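PDB 6N0S: ATPase associated with various cellular activities, AAA_5 from Staphylothermus marinus, which probably works as the ATP-hydrolysing McrB component of a restriction system, represented here by its N-terminal EVE-like domain, which shares structural homology with PUA-like RNA-binding proteins. Local coordinates for residues G28-G33 with R100-D105; K81-I86 with R136-R141; R131-R136 with R164-I169. All coordinates share one frame; numbering follows the deposited sequence.

Contact 1: G28-G33 with R100-D105; sequences GLTLWG and RKIFLD
Leu29 and Phe103 make the nearest apolar approach between the edge strand 30-34, together with the loop residues leading into it, and helix 92-105. The methyl CD1 of Leu29 comes obliquely to CD1 of the Phe103 ring, 4.0 Å away. One position along the strand, Thr30 divides its two branches between neighbouring helix residues: its methyl CG2 rests 4.2 Å from CD1 of Ile102, while OG1 lies near the plane of the Phe103 ring, at its edge, 4.4 Å from CE1. With CG anti to the carbonyl carbon (chi1 -66°), Phe103 extends its ring to the strand although its CB does not point straight at it. The arrangement exemplifies helix-on-sheet packing in this EVE-like domain, with helix 92-105 laid against one side of a three-stranded antiparallel sheet. Phe103 also meets Tyr116 edge-to-face and touches Ile113, which brings helix 110-124 into the same apolar layer; the hydroxyl of Tyr116 is in turn hydrogen-bonded to NE1 of Trp32. Polar bonding between the two segments is absent. On the helix itself, Lys101 NZ forms a salt bridge of 3.0 Å with the syn lone pair of Asp105 OD2, one turn further on.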
loop_
_atom_site.group_PDB
_atom_site.type_symbol
_atom_site.label_atom_id
_atom_site.label_comp_id
_atom_site.label_asym_id
_atom_site.label_seq_id
_atom_site.Cartn_x
_atom_site.Cartn_y
_atom_site.Cartn_z
ATOM N N GLY A 28 -4.979 1.999 4.645
ATOM C CA GLY A 28 -4.437 2.966 5.563
ATOM C C GLY A 28 -3.883 2.366 6.830
ATOM O O GLY A 28 -3.248 3.090 7.604
ATOM N N LEU A 29 -4.047 1.061 7.040
ATOM C CA LEU A 29 -3.536 0.384 8.220
ATOM C C LEU A 29 -2.211 -0.328 8.010
ATOM O O LEU A 29 -1.390 -0.395 8.940
ATOM C CB LEU A 29 -4.569 -0.638 8.705
ATOM C CG LEU A 29 -5.919 -0.071 9.080
ATOM C CD1 LEU A 29 -6.812 -1.238 9.520
ATOM C CD2 LEU A 29 -5.791 0.976 10.170
ATOM N N THR A 30 -2.001 -0.931 6.844
ATOM C CA THR A 30 -0.751 -1.633 6.590
ATOM C C THR A 30 -0.421 -1.562 5.118
ATOM O O THR A 30 -1.247 -1.184 4.286
ATOM C CB THR A 30 -0.780 -3.116 6.995
ATOM O OG1 THR A 30 -1.643 -3.835 6.103
ATOM C CG2 THR A 30 -1.246 -3.298 8.422
ATOM N N LEU A 31 0.841 -1.891 4.844
ATOM C CA LEU A 31 1.350 -2.261 3.536
ATOM C C LEU A 31 1.925 -3.651 3.669
ATOM O O LEU A 31 2.713 -3.908 4.581
ATOM C CB LEU A 31 2.461 -1.323 3.052
ATOM C CG LEU A 31 2.172 0.180 3.040
ATOM C CD1 LEU A 31 3.433 0.939 2.536
ATOM C CD2 LEU A 31 0.967 0.545 2.206
ATOM N N TRP A 32 1.567 -4.533 2.754
ATOM C CA TRP A 32 2.097 -5.881 2.851
ATOM C C TRP A 32 1.995 -6.530 1.487
ATOM O O TRP A 32 1.196 -6.118 0.646
ATOM C CB TRP A 32 1.331 -6.674 3.921
ATOM C CG TRP A 32 -0.053 -7.044 3.532
ATOM C CD1 TRP A 32 -1.190 -6.316 3.737
ATOM C CD2 TRP A 32 -0.454 -8.242 2.889
ATOM N NE1 TRP A 32 -2.277 -6.988 3.251
ATOM C CE2 TRP A 32 -1.849 -8.179 2.720
ATOM C CE3 TRP A 32 0.239 -9.364 2.421
ATOM C CZ2 TRP A 32 -2.574 -9.196 2.113
ATOM C CZ3 TRP A 32 -0.471 -10.369 1.814
ATOM C CH2 TRP A 32 -1.872 -10.287 1.664
ATOM N N GLY A 33 2.819 -7.539 1.278
ATOM C CA GLY A 33 2.869 -8.198 -0.008
ATOM C C GLY A 33 3.925 -9.281 0.007
ATOM O O GLY A 33 4.703 -9.416 0.954
ATOM N N ARG A 100 -5.170 -10.236 10.536
ATOM C CA ARG A 100 -6.528 -10.424 11.083
ATOM C C ARG A 100 -6.674 -9.716 12.426
ATOM O O ARG A 100 -7.691 -9.054 12.694
ATOM C CB ARG A 100 -6.841 -11.920 11.223
ATOM C CG ARG A 100 -8.227 -12.245 11.933
ATOM C CD ARG A 100 -8.597 -13.752 11.853
ATOM N NE ARG A 100 -8.813 -14.223 10.488
ATOM C CZ ARG A 100 -9.949 -14.155 9.810
ATOM N NH1 ARG A 100 -11.054 -13.649 10.358
ATOM N NH2 ARG A 100 -9.970 -14.604 8.560
ATOM N N LYS A 101 -5.667 -9.842 13.294
ATOM C CA LYS A 101 -5.703 -9.127 14.564
ATOM C C LYS A 101 -5.748 -7.625 14.346
ATOM O O LYS A 101 -6.551 -6.920 14.969
ATOM C CB LYS A 101 -4.506 -9.526 15.425
ATOM C CG LYS A 101 -4.324 -8.666 16.666
ATOM C CD LYS A 101 -3.282 -9.280 17.600
ATOM C CE LYS A 101 -2.723 -8.262 18.579
ATOM N NZ LYS A 101 -3.805 -7.461 19.235
ATOM N N ILE A 102 -4.903 -7.101 13.462
ATOM C CA ILE A 102 -4.921 -5.658 13.235
ATOM C C ILE A 102 -6.281 -5.219 12.703
ATOM O O ILE A 102 -6.830 -4.192 13.127
ATOM C CB ILE A 102 -3.780 -5.245 12.290
ATOM C CG1 ILE A 102 -2.443 -5.428 12.983
ATOM C CG2 ILE A 102 -3.931 -3.799 11.913
ATOM C CD1 ILE A 102 -1.239 -5.488 12.045
ATOM N N PHE A 103 -6.838 -5.959 11.740
ATOM C CA PHE A 103 -8.095 -5.516 11.152
ATOM C C PHE A 103 -9.242 -5.604 12.180
ATOM O O PHE A 103 -10.081 -4.694 12.261
ATOM C CB PHE A 103 -8.399 -6.337 9.882
ATOM C CG PHE A 103 -7.418 -6.132 8.713
ATOM C CD1 PHE A 103 -6.453 -5.128 8.704
ATOM C CD2 PHE A 103 -7.501 -6.960 7.608
ATOM C CE1 PHE A 103 -5.577 -4.980 7.608
ATOM C CE2 PHE A 103 -6.652 -6.817 6.523
ATOM C CZ PHE A 103 -5.695 -5.824 6.520
ATOM N N LEU A 104 -9.285 -6.674 12.991
ATOM C CA LEU A 104 -10.334 -6.785 14.027
ATOM C C LEU A 104 -10.220 -5.659 15.043
ATOM O O LEU A 104 -11.221 -5.028 15.390
ATOM C CB LEU A 104 -10.282 -8.144 14.754
ATOM C CG LEU A 104 -10.731 -9.407 13.989
ATOM C CD1 LEU A 104 -10.220 -10.707 14.652
ATOM C CD2 LEU A 104 -12.243 -9.477 13.797
ATOM N N ASP A 105 -8.999 -5.351 15.492
ATOM C CA ASP A 105 -8.816 -4.247 16.431
ATOM C C ASP A 105 -9.201 -2.896 15.850
ATOM O O ASP A 105 -9.311 -1.930 16.615
ATOM C CB ASP A 105 -7.363 -4.168 16.916
ATOM C CG ASP A 105 -6.941 -5.397 17.721
ATOM O OD1 ASP A 105 -7.761 -6.335 17.884
ATOM O OD2 ASP A 105 -5.778 -5.432 18.179
#

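Contact 2: K81-I86 with R136-R141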
loop_
_atom_site.group_PDB
_atom_site.type_symbol
_atom_site.label_atom_id
_atom_site.label_comp_id
_atom_site.label_asym_id
_atom_site.label_seq_id
_atom_site.Cartn_x
_atom_site.Cartn_y
_atom_site.Cartn_z
ATOM N N LYS A 81 9.550 4.955 11.113
ATOM C CA LYS A 81 10.477 3.977 11.662
ATOM C C LYS A 81 10.092 3.592 13.079
ATOM O O LYS A 81 10.243 2.428 13.470
ATOM C CB LYS A 81 11.907 4.533 11.606
ATOM C CG LYS A 81 12.998 3.453 11.494
ATOM C CD LYS A 81 14.406 4.054 11.384
ATOM C CE LYS A 81 14.650 4.808 10.067
ATOM N NZ LYS A 81 16.056 5.338 10.000
ATOM N N GLU A 82 9.568 4.555 13.842
ATOM C CA GLU A 82 9.091 4.295 15.194
ATOM C C GLU A 82 7.990 3.233 15.216
ATOM O O GLU A 82 7.965 2.372 16.104
ATOM C CB GLU A 82 8.602 5.613 15.798
ATOM C CG GLU A 82 7.868 5.493 17.112
ATOM C CD GLU A 82 6.613 6.358 17.142
ATOM O OE1 GLU A 82 6.728 7.593 16.955
ATOM O OE2 GLU A 82 5.509 5.802 17.329
ATOM N N ASN A 83 7.066 3.269 14.257
ATOM C CA ASN A 83 6.079 2.201 14.179
ATOM C C ASN A 83 6.625 0.942 13.510
ATOM O O ASN A 83 5.893 -0.049 13.378
ATOM C CB ASN A 83 4.825 2.683 13.433
ATOM C CG ASN A 83 4.108 3.852 14.133
ATOM O OD1 ASN A 83 3.593 4.768 13.478
ATOM N ND2 ASN A 83 4.044 3.806 15.458
ATOM N N ASN A 84 7.891 0.937 13.109
ATOM C CA ASN A 84 8.432 -0.143 12.293
ATOM C C ASN A 84 9.884 -0.411 12.671
ATOM O O ASN A 84 10.741 -0.606 11.803
ATOM C CB ASN A 84 8.327 0.185 10.799
ATOM C CG ASN A 84 6.916 0.129 10.294
ATOM O OD1 ASN A 84 6.394 -0.953 10.028
ATOM N ND2 ASN A 84 6.289 1.289 10.126
ATOM N N LYS A 85 10.168 -0.450 13.975
ATOM C CA LYS A 85 11.553 -0.546 14.440
ATOM C C LYS A 85 12.232 -1.801 13.908
ATOM O O LYS A 85 13.314 -1.725 13.318
ATOM C CB LYS A 85 11.605 -0.521 15.973
ATOM C CG LYS A 85 10.839 0.641 16.621
ATOM C CD LYS A 85 11.487 1.083 17.941
ATOM C CE LYS A 85 10.954 2.429 18.401
ATOM N NZ LYS A 85 9.478 2.340 18.647
ATOM N N ILE A 86 11.621 -2.967 14.113
ATOM C CA ILE A 86 12.177 -4.234 13.646
ATOM C C ILE A 86 11.465 -4.637 12.358
ATOM O O ILE A 86 10.244 -4.856 12.351
ATOM C CB ILE A 86 12.048 -5.341 14.708
ATOM C CG1 ILE A 86 12.189 -4.765 16.123
ATOM C CG2 ILE A 86 13.091 -6.444 14.446
ATOM C CD1 ILE A 86 12.309 -5.817 17.232
ATOM N N ARG A 136 3.651 -1.357 9.303
ATOM C CA ARG A 136 2.526 -0.772 10.028
ATOM C C ARG A 136 2.489 0.729 9.751
ATOM O O ARG A 136 3.484 1.419 9.975
ATOM C CB ARG A 136 2.659 -1.056 11.524
ATOM C CG ARG A 136 2.385 -2.508 11.884
ATOM C CD ARG A 136 2.819 -2.818 13.291
ATOM N NE ARG A 136 1.915 -3.760 13.937
ATOM C CZ ARG A 136 2.072 -5.081 13.939
ATOM N NH1 ARG A 136 3.105 -5.639 13.325
ATOM N NH2 ARG A 136 1.193 -5.849 14.579
ATOM N N LEU A 137 1.349 1.216 9.252
ATOM C CA LEU A 137 1.078 2.621 9.002
ATOM C C LEU A 137 0.410 3.275 10.213
ATOM O O LEU A 137 -0.084 2.605 11.122
ATOM C CB LEU A 137 0.150 2.774 7.792
ATOM C CG LEU A 137 0.679 2.123 6.507
ATOM C CD1 LEU A 137 -0.376 2.179 5.418
ATOM C CD2 LEU A 137 1.970 2.794 6.063
ATOM N N ALA A 138 0.293 4.601 10.147
ATOM C CA ALA A 138 -0.329 5.401 11.193
ATOM C C ALA A 138 -0.959 6.617 10.555
ATOM O O ALA A 138 -0.531 7.052 9.484
ATOM C CB ALA A 138 0.673 5.878 12.238
ATOM N N GLU A 139 -1.990 7.151 11.220
ATOM C CA GLU A 139 -2.582 8.457 10.922
ATOM C C GLU A 139 -3.305 8.492 9.597
ATOM O O GLU A 139 -3.445 9.557 9.007
ATOM C CB GLU A 139 -1.530 9.578 10.946
ATOM C CG GLU A 139 -0.601 9.599 12.183
ATOM C CD GLU A 139 0.598 10.585 12.039
ATOM O OE1 GLU A 139 0.480 11.619 11.331
ATOM O OE2 GLU A 139 1.674 10.314 12.630
ATOM N N TYR A 140 -3.781 7.355 9.094
ATOM C CA TYR A 140 -4.584 7.385 7.876
ATOM C C TYR A 140 -5.677 8.437 7.997
ATOM O O TYR A 140 -6.345 8.542 9.023
ATOM C CB TYR A 140 -5.232 6.018 7.582
ATOM C CG TYR A 140 -6.102 6.117 6.361
ATOM C CD1 TYR A 140 -5.539 6.208 5.093
ATOM C CD2 TYR A 140 -7.495 6.158 6.465
ATOM C CE1 TYR A 140 -6.326 6.343 3.987
ATOM C CE2 TYR A 140 -8.279 6.295 5.345
ATOM C CZ TYR A 140 -7.685 6.383 4.118
ATOM O OH TYR A 140 -8.442 6.519 2.986
ATOM N N ARG A 141 -5.863 9.224 6.943
ATOM C CA ARG A 141 -6.982 10.140 6.908
ATOM C C ARG A 141 -7.535 10.142 5.498
ATOM O O ARG A 141 -6.798 10.286 4.519
ATOM C CB ARG A 141 -6.560 11.545 7.362
ATOM C CG ARG A 141 -7.697 12.415 7.956
ATOM C CD ARG A 141 -8.295 11.902 9.308
ATOM N NE ARG A 141 -7.330 11.918 10.420
ATOM C CZ ARG A 141 -7.546 11.400 11.638
ATOM N NH1 ARG A 141 -8.696 10.806 11.949
ATOM N NH2 ARG A 141 -6.602 11.468 12.565
#
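ND2 of Asn84 is gripped by two carbonyl groups: it donates 2.8 Å to the backbone O of Arg136 and also bonds to the backbone O of Ser80. The other end of the same amide works in the reverse direction, for OD1 accepts the backbone N-H of Arg136 at 2.9 Å. That donor lies in the carbonyl plane, on a lone pair, with an N-H...O angle of 154°. The bond from ND2 is about as straight but less flat, since Arg136 O stands 17° out of the amide plane. Asn84 thus illustrates how a side-chain amide can imitate the backbone of a neighbouring strand for a single residue, satisfying both its N-H and its C=O; the paired bonds fix the rotation of the amide and leave little doubt about which end is nitrogen.

Packing around this pair is lighter. OD1 of Asn83 lies 3.4 Å from CB of Ala138, and the backbone O of Asn83 sits 3.9 Å from CB of Arg136. CD of the arginine still passes 4.1 Å from Asn83 O; beyond it the chain, bent at chi3, leads away to Val98 and Ile102 of helix 92-105.

The loop is braced internally. Asn84 N bonds to Lys81 O at 2.8 Å, closing a type I beta-turn, and Lys85 NZ reaches back to Glu82 O.

At the surface of the domain, the loop 81-86 leads from strand 72-80 of the mixed sheet to the short strand 89-90 of the antiparallel sheet, and Arg136 stands where strand 132-136 of the antiparallel sheet gives way to strand 138-148 of the mixed one, so two passages between the sheets are tied together here.

Contact 3: R131-R136 with R164-I169; sequences RFFLFR and RYLVPI
Tyr165, just before strand 166-169, directs its CB toward Phe133 on strand 132-136, and with CG anti to the backbone N (chi1 173°) its ring reaches that residue. Its CD2 is the first ring atom to meet Phe133, 4.0 Å from CZ. The next atom, CE2, comes to 3.9 Å from the same CZ and 4.2 Å from CE1. Each ring presents its edge to the other, close to the other's plane; the two side chains run alongside in opposing senses and meet at their rims. Leu166 joins them by its two methyls, CD1 lying 4.2 Å from Phe133 CE1 and CD2 standing above one face of the tyrosine ring, offset toward the rim. Here the core of the EVE-like fold joins two sheets: Phe133 belongs to the middle strand of the three-stranded antiparallel sheet, and Leu166 begins an outer strand of the mixed sheet. Phe133 also stacks on Tyr42 of helix 39-52. At the tip, the tyrosine OH is hydrogen-bonded to Glu15 OE2 and accepts the backbone N-H of Trp32, which ties it to strand 30-34. A sulfate ion, probably from the crystallisation liquor, lies about 4 Å from the Tyr165 side chain.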
loop_
_atom_site.group_PDB
_atom_site.type_symbol
_atom_site.label_atom_id
_atom_site.label_comp_id
_atom_site.label_asym_id
_atom_site.label_seq_id
_atom_site.Cartn_x
_atom_site.Cartn_y
_atom_site.Cartn_z
ATOM N N ARG A 131 7.799 -15.691 1.246
ATOM C CA ARG A 131 7.956 -14.736 2.328
ATOM C C ARG A 131 7.245 -13.430 2.006
ATOM O O ARG A 131 7.142 -13.027 0.842
ATOM C CB ARG A 131 9.431 -14.409 2.575
ATOM C CG ARG A 131 10.370 -15.602 2.534
ATOM C CD ARG A 131 10.028 -16.571 3.642
ATOM N NE ARG A 131 10.164 -15.911 4.941
ATOM C CZ ARG A 131 9.586 -16.325 6.060
ATOM N NH1 ARG A 131 8.804 -17.397 6.058
ATOM N NH2 ARG A 131 9.772 -15.647 7.179
ATOM N N PHE A 132 6.872 -12.727 3.064
ATOM C CA PHE A 132 5.985 -11.572 3.013
ATOM C C PHE A 132 6.580 -10.435 3.827
ATOM O O PHE A 132 7.195 -10.672 4.866
ATOM C CB PHE A 132 4.580 -11.944 3.557
ATOM C CG PHE A 132 3.817 -12.814 2.641
ATOM C CD1 PHE A 132 3.981 -14.191 2.661
ATOM C CD2 PHE A 132 2.965 -12.258 1.724
ATOM C CE1 PHE A 132 3.320 -14.985 1.761
ATOM C CE2 PHE A 132 2.269 -13.064 0.830
ATOM C CZ PHE A 132 2.458 -14.417 0.841
ATOM N N PHE A 133 6.416 -9.207 3.342
ATOM C CA PHE A 133 6.776 -8.015 4.093
ATOM C C PHE A 133 5.526 -7.376 4.688
ATOM O O PHE A 133 4.410 -7.555 4.181
ATOM C CB PHE A 133 7.544 -6.995 3.219
ATOM C CG PHE A 133 6.739 -6.378 2.103
ATOM C CD1 PHE A 133 5.948 -5.265 2.324
ATOM C CD2 PHE A 133 6.809 -6.886 0.827
ATOM C CE1 PHE A 133 5.236 -4.683 1.279
ATOM C CE2 PHE A 133 6.092 -6.313 -0.213
ATOM C CZ PHE A 133 5.310 -5.213 0.019
ATOM N N LEU A 134 5.739 -6.612 5.773
ATOM C CA LEU A 134 4.677 -5.906 6.471
ATOM C C LEU A 134 5.209 -4.606 7.041
ATOM O O LEU A 134 6.172 -4.614 7.800
ATOM C CB LEU A 134 4.120 -6.758 7.607
ATOM C CG LEU A 134 3.054 -6.144 8.514
ATOM C CD1 LEU A 134 1.876 -5.711 7.730
ATOM C CD2 LEU A 134 2.669 -7.185 9.516
ATOM N N PHE A 135 4.548 -3.514 6.714
ATOM C CA PHE A 135 4.783 -2.227 7.345
ATOM C C PHE A 135 3.511 -1.798 8.060
ATOM O O PHE A 135 2.414 -1.842 7.481
ATOM C CB PHE A 135 5.178 -1.161 6.319
ATOM C CG PHE A 135 6.502 -1.418 5.651
ATOM C CD1 PHE A 135 7.688 -1.211 6.332
ATOM C CD2 PHE A 135 6.560 -1.863 4.354
ATOM C CE1 PHE A 135 8.906 -1.417 5.732
ATOM C CE2 PHE A 135 7.784 -2.087 3.755
ATOM C CZ PHE A 135 8.962 -1.857 4.460
ATOM N N ARG A 136 3.651 -1.357 9.303
ATOM C CA ARG A 136 2.526 -0.772 10.028
ATOM C C ARG A 136 2.489 0.729 9.751
ATOM O O ARG A 136 3.484 1.419 9.975
ATOM C CB ARG A 136 2.659 -1.056 11.524
ATOM C CG ARG A 136 2.385 -2.508 11.884
ATOM C CD ARG A 136 2.819 -2.818 13.291
ATOM N NE ARG A 136 1.915 -3.760 13.937
ATOM C CZ ARG A 136 2.072 -5.081 13.939
ATOM N NH1 ARG A 136 3.105 -5.639 13.325
ATOM N NH2 ARG A 136 1.193 -5.849 14.579
ATOM N N ARG A 164 2.080 -2.897 -10.482
ATOM C CA ARG A 164 2.818 -2.483 -9.300
ATOM C C ARG A 164 1.919 -2.472 -8.084
ATOM O O ARG A 164 0.716 -2.286 -8.192
ATOM C CB ARG A 164 3.388 -1.079 -9.495
ATOM C CG ARG A 164 4.309 -0.940 -10.710
ATOM C CD ARG A 164 5.622 -1.546 -10.467
ATOM N NE ARG A 164 6.527 -1.301 -11.588
ATOM C CZ ARG A 164 7.770 -1.777 -11.626
ATOM N NH1 ARG A 164 8.234 -2.516 -10.607
ATOM N NH2 ARG A 164 8.542 -1.545 -12.684
ATOM N N TYR A 165 2.537 -2.574 -6.910
ATOM C CA TYR A 165 1.848 -2.392 -5.644
ATOM C C TYR A 165 2.253 -1.094 -4.956
ATOM O O TYR A 165 1.395 -0.351 -4.490
ATOM C CB TYR A 165 2.110 -3.604 -4.711
ATOM C CG TYR A 165 1.566 -3.431 -3.294
ATOM C CD1 TYR A 165 0.255 -3.057 -3.060
ATOM C CD2 TYR A 165 2.389 -3.634 -2.194
ATOM C CE1 TYR A 165 -0.214 -2.891 -1.781
ATOM C CE2 TYR A 165 1.930 -3.458 -0.921
ATOM C CZ TYR A 165 0.626 -3.092 -0.718
ATOM O OH TYR A 165 0.160 -2.909 0.558
ATOM N N LEU A 166 3.541 -0.790 -4.885
ATOM C CA LEU A 166 4.029 0.461 -4.312
ATOM C C LEU A 166 4.892 1.188 -5.329
ATOM O O LEU A 166 5.827 0.596 -5.876
ATOM C CB LEU A 166 4.842 0.200 -3.056
ATOM C CG LEU A 166 4.078 -0.487 -1.945
ATOM C CD1 LEU A 166 5.022 -1.068 -0.871
ATOM C CD2 LEU A 166 3.127 0.524 -1.356
ATOM N N VAL A 167 4.571 2.455 -5.595
ATOM C CA VAL A 167 5.380 3.225 -6.537
ATOM C C VAL A 167 5.805 4.551 -5.914
ATOM O O VAL A 167 5.038 5.163 -5.152
ATOM C CB VAL A 167 4.624 3.461 -7.859
ATOM C CG1 VAL A 167 4.388 2.116 -8.598
ATOM C CG2 VAL A 167 3.301 4.164 -7.590
ATOM N N PRO A 168 7.006 5.020 -6.232
ATOM C CA PRO A 168 7.491 6.309 -5.741
ATOM C C PRO A 168 6.893 7.437 -6.555
ATOM O O PRO A 168 6.670 7.290 -7.755
ATOM C CB PRO A 168 9.010 6.197 -5.987
ATOM C CG PRO A 168 9.077 5.432 -7.241
ATOM C CD PRO A 168 7.946 4.438 -7.207
ATOM N N ILE A 169 6.648 8.580 -5.899
ATOM C CA ILE A 169 6.274 9.807 -6.601
ATOM C C ILE A 169 7.133 10.981 -6.118
ATOM O O ILE A 169 7.755 10.960 -5.050
ATOM C CB ILE A 169 4.750 10.143 -6.460
ATOM C CG1 ILE A 169 4.352 10.360 -5.002
ATOM C CG2 ILE A 169 3.921 9.043 -7.066
ATOM C CD1 ILE A 169 2.856 10.923 -4.766
#

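All three contacts touch the small antiparallel sheet of the domain: contact 1 on the face that carries Thr30 and Trp32, contact 3 on the face of Phe133, contact 2 at the end of strand 132-136, where it shares Arg136 with contact 3. Centres lie about 11 Å apart for contacts 1 and 2, about 13 Å for the other pairs. Backbone pairing of Leu31 with Phe135 and Gly33 with Phe133 couples contacts 1 and 3, and a probable hydrogen bond between Leu29 O and Leu137 N couples contacts 1 and 2. Both segments of contact 1 precede those of contact 3, whereas contact 2 interleaves with both, knitting distant sequence into McrB's N-terminal EVE-like domain.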